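Local coordinates for type IV secretion system protein DotB (Yersinia pseudotuberculosis IP 31758, PDB 6GEF), which probably hydrolyses ATP as a hexameric AAA+ ATPase to power the type IVb secretion system, at residues 41-46 against 112-117; 53-59 against 146-152; 173-177 against 205-209; 275-279 against 315-319. The contacts are given in a common frame with arbitrary orientation. Residues are numbered along the deposited sequence.

Contact 1 of 4, residues 41-46 against 112-117; sequences FKDTVL and YEVFHP
Residues 41-46 are under two turns of alpha-helix, within helix 38-50, laid over strand 112-115 with axes 8.8 Å apart at -80°; K42 sits over V114 (CA to CA 6.3 Å) and L46 over H116 (7.1 Å). The contact is mostly apolar, without hydrogen bonds between the segments. F41 (chi1 t) reaches Y112, the ring centroids 5.5 Å apart and the planes oblique at 44°, with F41 CE2 3.9 Å from Y112 CZ. K42 (chi1 m) runs its aliphatic stem past the tip of Y112, K42 CG lying 3.0 Å from Y112 OH. V45 and V114 point at each other, V45 CG2 to V114 CG1 3.2 Å. L46 (m, t) has its CG 3.9 Å from V114 CG2 and its CD1 3.9 Å from P117 CD. Such helix-on-sheet packing covers part of one face of the antiparallel sheet, in which 108-115 is an outermost strand within this chain. F41, V45 and Y112 also meet M150 on strand 143-153; strand 128-140 pairs with 108-115.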
loop_
_atom_site.group_PDB
_atom_site.type_symbol
_atom_site.label_atom_id
_atom_site.label_comp_id
_atom_site.label_asym_id
_atom_site.label_seq_id
_atom_site.Cartn_x
_atom_site.Cartn_y
_atom_site.Cartn_z
ATOM N N PHE A 41 -49.010 -17.920 -5.254
ATOM C CA PHE A 41 -48.045 -17.069 -4.541
ATOM C C PHE A 41 -48.455 -15.602 -4.565
ATOM O O PHE A 41 -48.459 -14.937 -3.532
ATOM C CB PHE A 41 -46.647 -17.244 -5.142
ATOM C CG PHE A 41 -45.600 -16.415 -4.474
ATOM C CD1 PHE A 41 -45.382 -16.479 -3.101
ATOM C CD2 PHE A 41 -44.793 -15.583 -5.217
ATOM C CE1 PHE A 41 -44.418 -15.694 -2.511
ATOM C CE2 PHE A 41 -43.816 -14.782 -4.608
ATOM C CZ PHE A 41 -43.635 -14.845 -3.267
ATOM N N LYS A 42 -48.827 -15.101 -5.731
ATOM C CA LYS A 42 -49.339 -13.720 -5.826
ATOM C C LYS A 42 -50.577 -13.537 -4.943
ATOM O O LYS A 42 -50.730 -12.502 -4.316
ATOM C CB LYS A 42 -49.664 -13.386 -7.286
ATOM C CG LYS A 42 -48.443 -13.400 -8.189
ATOM C CD LYS A 42 -48.786 -12.888 -9.583
ATOM C CE LYS A 42 -47.602 -12.166 -10.221
ATOM N NZ LYS A 42 -47.645 -12.280 -11.710
ATOM N N ASP A 43 -51.441 -14.553 -4.891
ATOM C CA ASP A 43 -52.587 -14.499 -3.998
ATOM C C ASP A 43 -52.183 -14.571 -2.553
ATOM O O ASP A 43 -52.912 -14.080 -1.680
ATOM C CB ASP A 43 -53.598 -15.599 -4.360
ATOM C CG ASP A 43 -54.212 -15.391 -5.745
ATOM O OD1 ASP A 43 -53.772 -14.458 -6.503
ATOM O OD2 ASP A 43 -55.117 -16.181 -6.064
ATOM N N THR A 44 -51.065 -15.221 -2.245
ATOM C CA THR A 44 -50.540 -15.228 -0.877
ATOM C C THR A 44 -50.046 -13.849 -0.494
ATOM O O THR A 44 -50.297 -13.397 0.629
ATOM C CB THR A 44 -49.449 -16.293 -0.736
ATOM O OG1 THR A 44 -49.938 -17.545 -1.236
ATOM C CG2 THR A 44 -49.038 -16.444 0.720
ATOM N N VAL A 45 -49.301 -13.190 -1.366
ATOM C CA VAL A 45 -48.780 -11.873 -1.057
ATOM C C VAL A 45 -49.904 -10.879 -1.015
ATOM O O VAL A 45 -49.821 -9.847 -0.299
ATOM C CB VAL A 45 -47.625 -11.480 -2.001
ATOM C CG1 VAL A 45 -46.983 -12.714 -2.598
ATOM C CG2 VAL A 45 -48.113 -10.534 -3.059
ATOM N N LEU A 46 -50.935 -11.025 -1.829
ATOM C CA LEU A 46 -52.122 -10.164 -1.747
ATOM C C LEU A 46 -52.915 -10.434 -0.467
ATOM O O LEU A 46 -53.453 -9.500 0.125
ATOM C CB LEU A 46 -52.984 -10.333 -2.983
ATOM C CG LEU A 46 -52.560 -9.551 -4.224
ATOM C CD1 LEU A 46 -53.265 -10.166 -5.465
ATOM C CD2 LEU A 46 -52.904 -8.071 -4.044
ATOM N N TYR A 112 -40.438 -7.076 -6.912
ATOM C CA TYR A 112 -41.501 -7.990 -7.275
ATOM C C TYR A 112 -42.835 -7.277 -7.070
ATOM O O TYR A 112 -43.155 -6.898 -5.944
ATOM C CB TYR A 112 -41.435 -9.261 -6.427
ATOM C CG TYR A 112 -42.521 -10.277 -6.730
ATOM C CD1 TYR A 112 -42.416 -11.136 -7.812
ATOM C CD2 TYR A 112 -43.678 -10.332 -5.957
ATOM C CE1 TYR A 112 -43.402 -12.059 -8.088
ATOM C CE2 TYR A 112 -44.668 -11.247 -6.210
ATOM C CZ TYR A 112 -44.539 -12.107 -7.290
ATOM O OH TYR A 112 -45.519 -13.035 -7.572
ATOM N N GLU A 113 -43.613 -7.161 -8.147
ATOM C CA GLU A 113 -44.834 -6.356 -8.127
ATOM C C GLU A 113 -46.045 -7.258 -8.224
ATOM O O GLU A 113 -46.041 -8.246 -8.970
ATOM C CB GLU A 113 -44.838 -5.370 -9.303
ATOM C CG GLU A 113 -43.494 -4.792 -9.685
ATOM C CD GLU A 113 -42.998 -3.705 -8.718
ATOM O OE1 GLU A 113 -41.822 -3.315 -8.786
ATOM O OE2 GLU A 113 -43.799 -3.255 -7.894
ATOM N N VAL A 114 -47.075 -6.938 -7.450
ATOM C CA VAL A 114 -48.341 -7.680 -7.472
ATOM C C VAL A 114 -49.472 -6.660 -7.519
ATOM O O VAL A 114 -49.425 -5.630 -6.842
ATOM C CB VAL A 114 -48.471 -8.606 -6.219
ATOM C CG1 VAL A 114 -47.131 -9.083 -5.740
ATOM C CG2 VAL A 114 -49.182 -7.908 -5.095
ATOM N N PHE A 115 -50.513 -7.007 -8.255
ATOM C CA PHE A 115 -51.554 -6.026 -8.643
ATOM C C PHE A 115 -52.841 -6.400 -7.939
ATOM O O PHE A 115 -53.292 -7.556 -8.009
ATOM C CB PHE A 115 -51.772 -6.002 -10.169
ATOM C CG PHE A 115 -50.526 -5.739 -10.959
ATOM C CD1 PHE A 115 -49.609 -6.783 -11.208
ATOM C CD2 PHE A 115 -50.229 -4.459 -11.407
ATOM C CE1 PHE A 115 -48.427 -6.536 -11.879
ATOM C CE2 PHE A 115 -49.050 -4.212 -12.106
ATOM C CZ PHE A 115 -48.147 -5.251 -12.345
ATOM N N HIS A 116 -53.435 -5.444 -7.244
ATOM C CA HIS A 116 -54.699 -5.683 -6.546
ATOM C C HIS A 116 -55.795 -6.055 -7.554
ATOM O O HIS A 116 -55.951 -5.387 -8.568
ATOM C CB HIS A 116 -55.135 -4.437 -5.792
ATOM C CG HIS A 116 -55.978 -4.697 -4.590
ATOM N ND1 HIS A 116 -57.068 -5.556 -4.569
ATOM C CD2 HIS A 116 -55.872 -4.210 -3.332
ATOM C CE1 HIS A 116 -57.587 -5.579 -3.358
ATOM N NE2 HIS A 116 -56.873 -4.787 -2.582
ATOM N N PRO A 117 -56.480 -7.191 -7.354
ATOM C CA PRO A 117 -57.397 -7.672 -8.393
ATOM C C PRO A 117 -58.594 -6.748 -8.573
ATOM O O PRO A 117 -58.935 -6.379 -9.707
ATOM C CB PRO A 117 -57.816 -9.058 -7.880
ATOM C CG PRO A 117 -57.630 -8.979 -6.397
ATOM C CD PRO A 117 -56.454 -8.064 -6.163
#

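Contact 2 of 4, residues 53-59 against 146-152; sequences ASDIIIK and AEIVMRS
Strand 55-59 runs antiparallel to strand 146-152, axes 4.7 Å apart and N-to-C directions at 167°. I56-M150 and I58-I148 are hydrogen-bonded pairs, D55-R151 and I57-V149 non-hydrogen-bonded ones. Both N-H...O hydrogen bonds between I56 and M150, and both between I58 and I148, measure 2.9 Å from N to O; at the corner residue S54, S152 N donates to S54 O (2.9 Å). On the face of I56, I58, I148 and M150 the side chains form an apolar layer: I56 (t, t) sets CG2 3.3 Å from M150 CB, and I58 (m, p) brings CD1 to 4.1 Å from I148 CG2 and 4.4 Å from M150 CG. M150 is m, t, m. The face of D55, I57, K59, E147, V149 and R151 is more polar. D55 (chi1 m) has OD2 2.9 Å from CG of R151 (m, t, m), I57 (m, t) has CG2 4.4 Å from V149 CG2 (chi1 t), and K59 (t, t, p) crosses E147, CG to CG 3.2 Å. On this second face E147 forms a salt bridge with R255 of the second subunit and K59 NZ a hydrogen bond with I233 O of the same subunit. The pair is the middle of an antiparallel sheet: strand 65-68 flanks 53-59, strand 128-140 flanks 143-153, and helix 82-93 packs on I58 and I148.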
loop_
_atom_site.group_PDB
_atom_site.type_symbol
_atom_site.label_atom_id
_atom_site.label_comp_id
_atom_site.label_asym_id
_atom_site.label_seq_id
_atom_site.Cartn_x
_atom_site.Cartn_y
_atom_site.Cartn_z
ATOM N N ALA A 53 -49.073 -6.395 6.067
ATOM C CA ALA A 53 -47.766 -6.916 6.463
ATOM C C ALA A 53 -46.670 -6.096 5.809
ATOM O O ALA A 53 -46.728 -5.796 4.623
ATOM C CB ALA A 53 -47.632 -8.375 6.066
ATOM N N SER A 54 -45.660 -5.716 6.587
ATOM C CA SER A 54 -44.516 -5.004 6.061
ATOM C C SER A 54 -43.572 -5.939 5.315
ATOM O O SER A 54 -43.037 -5.587 4.262
ATOM C CB SER A 54 -43.788 -4.260 7.174
ATOM O OG SER A 54 -43.563 -5.094 8.274
ATOM N N ASP A 55 -43.362 -7.122 5.834
ATOM C CA ASP A 55 -42.363 -8.059 5.301
ATOM C C ASP A 55 -42.968 -9.455 5.256
ATOM O O ASP A 55 -43.748 -9.831 6.117
ATOM C CB ASP A 55 -41.076 -8.103 6.168
ATOM C CG ASP A 55 -40.601 -6.721 6.598
ATOM O OD1 ASP A 55 -41.218 -6.151 7.526
ATOM O OD2 ASP A 55 -39.678 -6.188 5.959
ATOM N N ILE A 56 -42.605 -10.203 4.229
ATOM C CA ILE A 56 -43.023 -11.582 4.048
ATOM C C ILE A 56 -41.761 -12.433 3.875
ATOM O O ILE A 56 -40.835 -12.064 3.148
ATOM C CB ILE A 56 -43.957 -11.760 2.831
ATOM C CG1 ILE A 56 -44.021 -13.247 2.446
ATOM C CG2 ILE A 56 -43.530 -10.946 1.683
ATOM C CD1 ILE A 56 -44.867 -13.533 1.228
ATOM N N ILE A 57 -41.720 -13.548 4.583
ATOM C CA ILE A 57 -40.581 -14.435 4.621
ATOM C C ILE A 57 -41.002 -15.785 4.100
ATOM O O ILE A 57 -41.919 -16.401 4.643
ATOM C CB ILE A 57 -40.004 -14.562 6.073
ATOM C CG1 ILE A 57 -39.831 -13.172 6.680
ATOM C CG2 ILE A 57 -38.683 -15.289 6.043
ATOM C CD1 ILE A 57 -39.185 -13.206 8.040
ATOM N N ILE A 58 -40.313 -16.258 3.077
ATOM C CA ILE A 58 -40.476 -17.616 2.550
ATOM C C ILE A 58 -39.194 -18.372 2.834
ATOM O O ILE A 58 -38.142 -18.039 2.294
ATOM C CB ILE A 58 -40.796 -17.611 1.050
ATOM C CG1 ILE A 58 -41.956 -16.659 0.734
ATOM C CG2 ILE A 58 -41.094 -19.004 0.565
ATOM C CD1 ILE A 58 -41.612 -15.192 0.739
ATOM N N LYS A 59 -39.290 -19.379 3.697
ATOM C CA LYS A 59 -38.163 -20.280 3.960
ATOM C C LYS A 59 -38.683 -21.703 4.023
ATOM O O LYS A 59 -39.800 -21.953 4.465
ATOM C CB LYS A 59 -37.460 -19.924 5.271
ATOM C CG LYS A 59 -36.127 -20.599 5.440
ATOM C CD LYS A 59 -35.572 -20.336 6.856
ATOM C CE LYS A 59 -36.116 -21.333 7.869
ATOM N NZ LYS A 59 -35.017 -21.759 8.814
ATOM N N ALA A 146 -32.608 -21.548 -0.388
ATOM C CA ALA A 146 -32.826 -20.109 -0.370
ATOM C C ALA A 146 -33.734 -19.716 0.794
ATOM O O ALA A 146 -34.575 -20.483 1.234
ATOM C CB ALA A 146 -33.456 -19.684 -1.697
ATOM N N GLU A 147 -33.521 -18.513 1.266
ATOM C CA GLU A 147 -34.547 -17.769 2.030
ATOM C C GLU A 147 -34.897 -16.514 1.251
ATOM O O GLU A 147 -34.004 -15.798 0.789
ATOM C CB GLU A 147 -34.028 -17.395 3.428
ATOM C CG GLU A 147 -35.027 -17.680 4.535
ATOM C CD GLU A 147 -35.445 -16.439 5.272
ATOM O OE1 GLU A 147 -34.552 -15.643 5.651
ATOM O OE2 GLU A 147 -36.659 -16.271 5.503
ATOM N N ILE A 148 -36.185 -16.251 1.124
ATOM C CA ILE A 148 -36.694 -15.071 0.428
ATOM C C ILE A 148 -37.309 -14.136 1.462
ATOM O O ILE A 148 -38.087 -14.572 2.325
ATOM C CB ILE A 148 -37.738 -15.444 -0.641
ATOM C CG1 ILE A 148 -37.133 -16.403 -1.671
ATOM C CG2 ILE A 148 -38.258 -14.208 -1.325
ATOM C CD1 ILE A 148 -38.067 -17.552 -2.042
ATOM N N VAL A 149 -36.947 -12.859 1.381
ATOM C CA VAL A 149 -37.569 -11.807 2.162
ATOM C C VAL A 149 -38.050 -10.718 1.233
ATOM O O VAL A 149 -37.288 -10.208 0.424
ATOM C CB VAL A 149 -36.573 -11.230 3.200
ATOM C CG1 VAL A 149 -37.235 -10.148 4.032
ATOM C CG2 VAL A 149 -36.091 -12.334 4.140
ATOM N N MET A 150 -39.329 -10.382 1.335
ATOM C CA MET A 150 -39.953 -9.338 0.527
ATOM C C MET A 150 -40.428 -8.228 1.446
ATOM O O MET A 150 -41.140 -8.478 2.413
ATOM C CB MET A 150 -41.147 -9.886 -0.267
ATOM C CG MET A 150 -40.867 -11.220 -0.950
ATOM S SD MET A 150 -41.968 -11.455 -2.398
ATOM C CE MET A 150 -43.495 -11.612 -1.545
ATOM N N ARG A 151 -40.026 -6.990 1.125
ATOM C CA ARG A 151 -40.337 -5.829 1.944
ATOM C C ARG A 151 -41.227 -4.908 1.132
ATOM O O ARG A 151 -40.773 -4.314 0.131
ATOM C CB ARG A 151 -39.042 -5.100 2.371
ATOM C CG ARG A 151 -38.236 -5.889 3.405
ATOM C CD ARG A 151 -36.742 -5.631 3.325
ATOM N NE ARG A 151 -36.188 -5.981 2.011
ATOM C CZ ARG A 151 -35.221 -5.303 1.394
ATOM N NH1 ARG A 151 -34.682 -4.192 1.952
ATOM N NH2 ARG A 151 -34.777 -5.757 0.215
ATOM N N SER A 152 -42.470 -4.750 1.558
ATOM C CA SER A 152 -43.393 -3.830 0.884
ATOM C C SER A 152 -42.747 -2.463 0.665
ATOM O O SER A 152 -42.126 -1.932 1.549
ATOM C CB SER A 152 -44.683 -3.681 1.686
ATOM O OG SER A 152 -44.493 -2.782 2.749
#

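Contact 3 of 4, residues 173-177 against 205-209; sequences MCPDN and DTPIK
Neither segment is helix or strand. Residues 173-177 leave helix 167-172, M173 (-87/7) being the first to lose helical phi/psi; C174 (-120/64) is intermediate and P175 (-71/147) extended, D176 (-74/7) bends back, and N177 (-156/156) is extended again. Residues 205-209 are extended at T206 (-130/158), kink at P207 (-49/-29), and resume an extended course through I208 and K209. The backbones come closest at D176 and I208, CA to CA 5.2 Å, with no hydrogen bond across. C174 (chi1 m) points into the contact, its CB 3.3 Å from T206 OG1 and 4.1 Å from I208 CD1. P207 sets CG 3.3 Å from C174 O. The I208 side chain (m, t) extends to put CD1 3.0 Å from P175 O, while D176 CB lies 3.8 Å from P207 O. A salt bridge from K209 NZ to D205 OD1 (2.6 Å) spans the kink. A weak hydrogen bond runs from I208 N to T206 OG1 (3.4 Å). These connections lead into parallel strands 179-183 and 211-216 of the P-loop NTPase-type sheet. I201 of helix 187-203 touches C174, T206 and I208, and M173 packs on strands 179-183 and 320-330.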
loop_
_atom_site.group_PDB
_atom_site.type_symbol
_atom_site.label_atom_id
_atom_site.label_comp_id
_atom_site.label_asym_id
_atom_site.label_seq_id
_atom_site.Cartn_x
_atom_site.Cartn_y
_atom_site.Cartn_z
ATOM N N MET A 173 -41.093 22.119 11.953
ATOM C CA MET A 173 -40.073 21.277 11.321
ATOM C C MET A 173 -39.718 21.720 9.888
ATOM O O MET A 173 -38.965 21.057 9.225
ATOM C CB MET A 173 -40.536 19.823 11.316
ATOM C CG MET A 173 -40.642 19.209 12.696
ATOM S SD MET A 173 -41.081 17.465 12.670
ATOM C CE MET A 173 -39.547 16.761 12.032
ATOM N N CYS A 174 -40.260 22.868 9.456
ATOM C CA CYS A 174 -39.964 23.424 8.152
ATOM C C CYS A 174 -39.340 24.810 8.271
ATOM O O CYS A 174 -39.918 25.799 7.820
ATOM C CB CYS A 174 -41.244 23.491 7.295
ATOM S SG CYS A 174 -42.012 21.894 6.996
ATOM N N PRO A 175 -38.155 24.892 8.868
ATOM C CA PRO A 175 -37.374 26.134 8.751
ATOM C C PRO A 175 -36.835 26.281 7.337
ATOM O O PRO A 175 -36.493 25.310 6.671
ATOM C CB PRO A 175 -36.233 25.936 9.763
ATOM C CG PRO A 175 -36.113 24.438 9.891
ATOM C CD PRO A 175 -37.498 23.890 9.731
ATOM N N ASP A 176 -36.720 27.517 6.874
ATOM C CA ASP A 176 -35.988 27.828 5.660
ATOM C C ASP A 176 -34.486 27.735 5.858
ATOM O O ASP A 176 -33.740 28.126 4.936
ATOM C CB ASP A 176 -36.396 29.219 5.145
ATOM C CG ASP A 176 -36.008 30.310 6.110
ATOM O OD1 ASP A 176 -35.356 30.031 7.172
ATOM O OD2 ASP A 176 -36.306 31.492 5.767
ATOM N N ASN A 177 -33.986 27.273 6.978
ATOM C CA ASN A 177 -32.562 27.265 7.274
ATOM C C ASN A 177 -32.265 26.195 8.304
ATOM O O ASN A 177 -33.153 25.767 9.056
ATOM C CB ASN A 177 -32.070 28.639 7.782
ATOM C CG ASN A 177 -32.791 29.070 9.047
ATOM O OD1 ASN A 177 -32.667 28.450 10.098
ATOM N ND2 ASN A 177 -33.610 30.140 8.936
ATOM N N ASP A 205 -48.335 26.007 1.672
ATOM C CA ASP A 205 -47.475 27.181 1.683
ATOM C C ASP A 205 -46.641 27.107 2.970
ATOM O O ASP A 205 -47.131 27.354 4.064
ATOM C CB ASP A 205 -48.303 28.467 1.613
ATOM C CG ASP A 205 -47.450 29.706 1.534
ATOM O OD1 ASP A 205 -46.273 29.657 1.888
ATOM O OD2 ASP A 205 -47.952 30.778 1.179
ATOM N N THR A 206 -45.351 26.848 2.802
ATOM C CA THR A 206 -44.423 26.661 3.908
ATOM C C THR A 206 -43.205 27.554 3.673
ATOM O O THR A 206 -42.916 27.947 2.562
ATOM C CB THR A 206 -43.970 25.191 3.988
ATOM O OG1 THR A 206 -42.925 25.043 4.949
ATOM C CG2 THR A 206 -43.455 24.690 2.669
ATOM N N PRO A 207 -42.468 27.870 4.745
ATOM C CA PRO A 207 -41.177 28.527 4.572
ATOM C C PRO A 207 -40.263 27.859 3.531
ATOM O O PRO A 207 -39.441 28.531 2.933
ATOM C CB PRO A 207 -40.564 28.468 5.983
ATOM C CG PRO A 207 -41.704 28.383 6.890
ATOM C CD PRO A 207 -42.746 27.590 6.178
ATOM N N ILE A 208 -40.398 26.542 3.336
ATOM C CA ILE A 208 -39.528 25.800 2.451
ATOM C C ILE A 208 -40.221 25.661 1.108
ATOM O O ILE A 208 -41.254 25.004 1.004
ATOM C CB ILE A 208 -39.172 24.414 3.052
ATOM C CG1 ILE A 208 -38.244 24.607 4.257
ATOM C CG2 ILE A 208 -38.553 23.505 2.013
ATOM C CD1 ILE A 208 -37.918 23.284 4.950
ATOM N N LYS A 209 -39.634 26.250 0.076
ATOM C CA LYS A 209 -40.156 26.154 -1.286
ATOM C C LYS A 209 -39.003 26.130 -2.258
ATOM O O LYS A 209 -37.959 26.701 -2.021
ATOM C CB LYS A 209 -41.082 27.351 -1.607
ATOM C CG LYS A 209 -42.205 27.584 -0.621
ATOM C CD LYS A 209 -43.001 28.811 -0.985
ATOM C CE LYS A 209 -44.178 29.011 -0.029
ATOM N NZ LYS A 209 -44.732 30.389 -0.091
#

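Contact 4 of 4, residues 275-279 against 315-319; sequences FEAAN and DLVET
Two helices flanking the mixed sheet of the ATPase domain meet here: 275-279 of helix 268-280 and 315-319 of helix 306-319, their axes 10.6 Å apart and crossing at 41°. F275 (chi1 m, chi2 -20°), whose ring reaches across, does much to fill the wide spacing. D315 CB lies over one face of this ring in a CH-pi contact, 3.9 Å from the centroid and 19° off the normal, and F275 CZ is 3.4 Å from L316 CB and 3.2 Å from L316 CA. A278 faces T319 where the backbones come nearest, CA to CA 6.7 Å. The sheet and its helices have the layered alpha/beta form of a P-loop NTPase core, and I179 on strand 179-183 touches F275, A278 and T319 beneath the helix pair. T319 (chi1 m) turns its hydroxyl back to its own helix, OG1 donating to D315 O at 2.6 Å; F275 CD1 is 3.8 Å from that T319 OG1. No hydrogen bond links the two segments. A third subunit also reaches both segments, R397 of that subunit forming a salt bridge with D315 and S187 of it a hydrogen bond with E276.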
loop_
_atom_site.group_PDB
_atom_site.type_symbol
_atom_site.label_atom_id
_atom_site.label_comp_id
_atom_site.label_asym_id
_atom_site.label_seq_id
_atom_site.Cartn_x
_atom_site.Cartn_y
_atom_site.Cartn_z
ATOM N N PHE A 275 -23.404 20.433 7.880
ATOM C CA PHE A 275 -23.109 21.806 8.285
ATOM C C PHE A 275 -22.914 22.707 7.085
ATOM O O PHE A 275 -23.440 23.819 7.036
ATOM C CB PHE A 275 -21.876 21.817 9.209
ATOM C CG PHE A 275 -22.148 21.347 10.596
ATOM C CD1 PHE A 275 -23.460 21.334 11.102
ATOM C CD2 PHE A 275 -21.119 20.923 11.409
ATOM C CE1 PHE A 275 -23.719 20.890 12.385
ATOM C CE2 PHE A 275 -21.381 20.472 12.712
ATOM C CZ PHE A 275 -22.668 20.451 13.187
ATOM N N GLU A 276 -22.115 22.277 6.118
ATOM C CA GLU A 276 -21.851 23.074 4.919
ATOM C C GLU A 276 -23.148 23.346 4.151
ATOM O O GLU A 276 -23.430 24.480 3.775
ATOM C CB GLU A 276 -20.812 22.407 4.033
ATOM C CG GLU A 276 -20.572 23.099 2.711
ATOM C CD GLU A 276 -19.500 22.450 1.849
ATOM O OE1 GLU A 276 -19.068 23.071 0.849
ATOM O OE2 GLU A 276 -19.091 21.283 2.072
ATOM N N ALA A 277 -23.932 22.308 3.904
ATOM C CA ALA A 277 -25.202 22.463 3.205
ATOM C C ALA A 277 -26.109 23.458 3.931
ATOM O O ALA A 277 -26.638 24.396 3.319
ATOM C CB ALA A 277 -25.906 21.120 3.053
ATOM N N ALA A 278 -26.275 23.293 5.227
ATOM C CA ALA A 278 -27.086 24.222 6.004
ATOM C C ALA A 278 -26.566 25.647 5.916
ATOM O O ALA A 278 -27.347 26.592 5.799
ATOM C CB ALA A 278 -27.187 23.761 7.457
ATOM N N ASN A 279 -25.254 25.800 5.931
ATOM C CA ASN A 279 -24.621 27.125 5.986
ATOM C C ASN A 279 -24.523 27.801 4.653
ATOM O O ASN A 279 -24.273 29.003 4.610
ATOM C CB ASN A 279 -23.248 27.036 6.663
ATOM C CG ASN A 279 -23.357 26.973 8.192
ATOM O OD1 ASN A 279 -24.269 27.511 8.790
ATOM N ND2 ASN A 279 -22.437 26.310 8.826
ATOM N N ASP A 315 -21.032 24.965 15.839
ATOM C CA ASP A 315 -21.718 24.735 14.577
ATOM C C ASP A 315 -22.987 23.894 14.767
ATOM O O ASP A 315 -24.028 24.201 14.201
ATOM C CB ASP A 315 -20.769 24.054 13.568
ATOM C CG ASP A 315 -19.994 25.053 12.741
ATOM O OD1 ASP A 315 -20.492 26.165 12.532
ATOM O OD2 ASP A 315 -18.894 24.752 12.281
ATOM N N LEU A 316 -22.890 22.841 15.557
ATOM C CA LEU A 316 -24.034 21.932 15.724
ATOM C C LEU A 316 -25.207 22.617 16.391
ATOM O O LEU A 316 -26.350 22.403 15.997
ATOM C CB LEU A 316 -23.592 20.689 16.496
ATOM C CG LEU A 316 -24.644 19.629 16.713
ATOM C CD1 LEU A 316 -25.701 20.163 17.620
ATOM C CD2 LEU A 316 -25.226 19.173 15.400
ATOM N N VAL A 317 -24.949 23.440 17.397
ATOM C CA VAL A 317 -26.027 24.159 18.072
ATOM C C VAL A 317 -26.608 25.227 17.141
ATOM O O VAL A 317 -27.825 25.414 17.080
ATOM C CB VAL A 317 -25.543 24.752 19.404
ATOM C CG1 VAL A 317 -26.607 25.621 20.017
ATOM C CG2 VAL A 317 -25.163 23.639 20.359
ATOM N N GLU A 318 -25.740 25.968 16.432
ATOM C CA GLU A 318 -26.206 27.062 15.610
ATOM C C GLU A 318 -26.943 26.602 14.341
ATOM O O GLU A 318 -27.748 27.347 13.804
ATOM C CB GLU A 318 -25.041 27.978 15.230
ATOM C CG GLU A 318 -24.581 28.884 16.349
ATOM C CD GLU A 318 -25.196 30.261 16.298
ATOM O OE1 GLU A 318 -26.137 30.513 17.105
ATOM O OE2 GLU A 318 -24.715 31.082 15.472
ATOM N N THR A 319 -26.667 25.392 13.884
ATOM C CA THR A 319 -27.244 24.891 12.650
ATOM C C THR A 319 -28.463 24.002 12.880
ATOM O O THR A 319 -29.332 23.907 12.005
ATOM C CB THR A 319 -26.210 24.084 11.840
ATOM O OG1 THR A 319 -24.971 24.788 11.844
ATOM C CG2 THR A 319 -26.660 23.903 10.431
#

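Overall arrangement
Contacts 1 and 2 share one antiparallel sheet and touch: F41 CZ of contact 1 lies 3.7 Å from M150 CE of contact 2, their centres 13 Å apart. Both are partly buried; the first is apolar helix-on-sheet packing, the second a backbone-bonded strand pair with one apolar and one more polar face. Contacts 3 and 4 belong to the mixed sheet region, centres 16 Å apart but not touching, and about 38 to 46 Å from the other two, centre to centre. Contact 3 joins loops and contact 4 helices; both are largely buried without hydrogen bonds across. Contacts 2 and 4 face different neighbouring subunits, whereas no other chain in the assembly touches contacts 1 and 3.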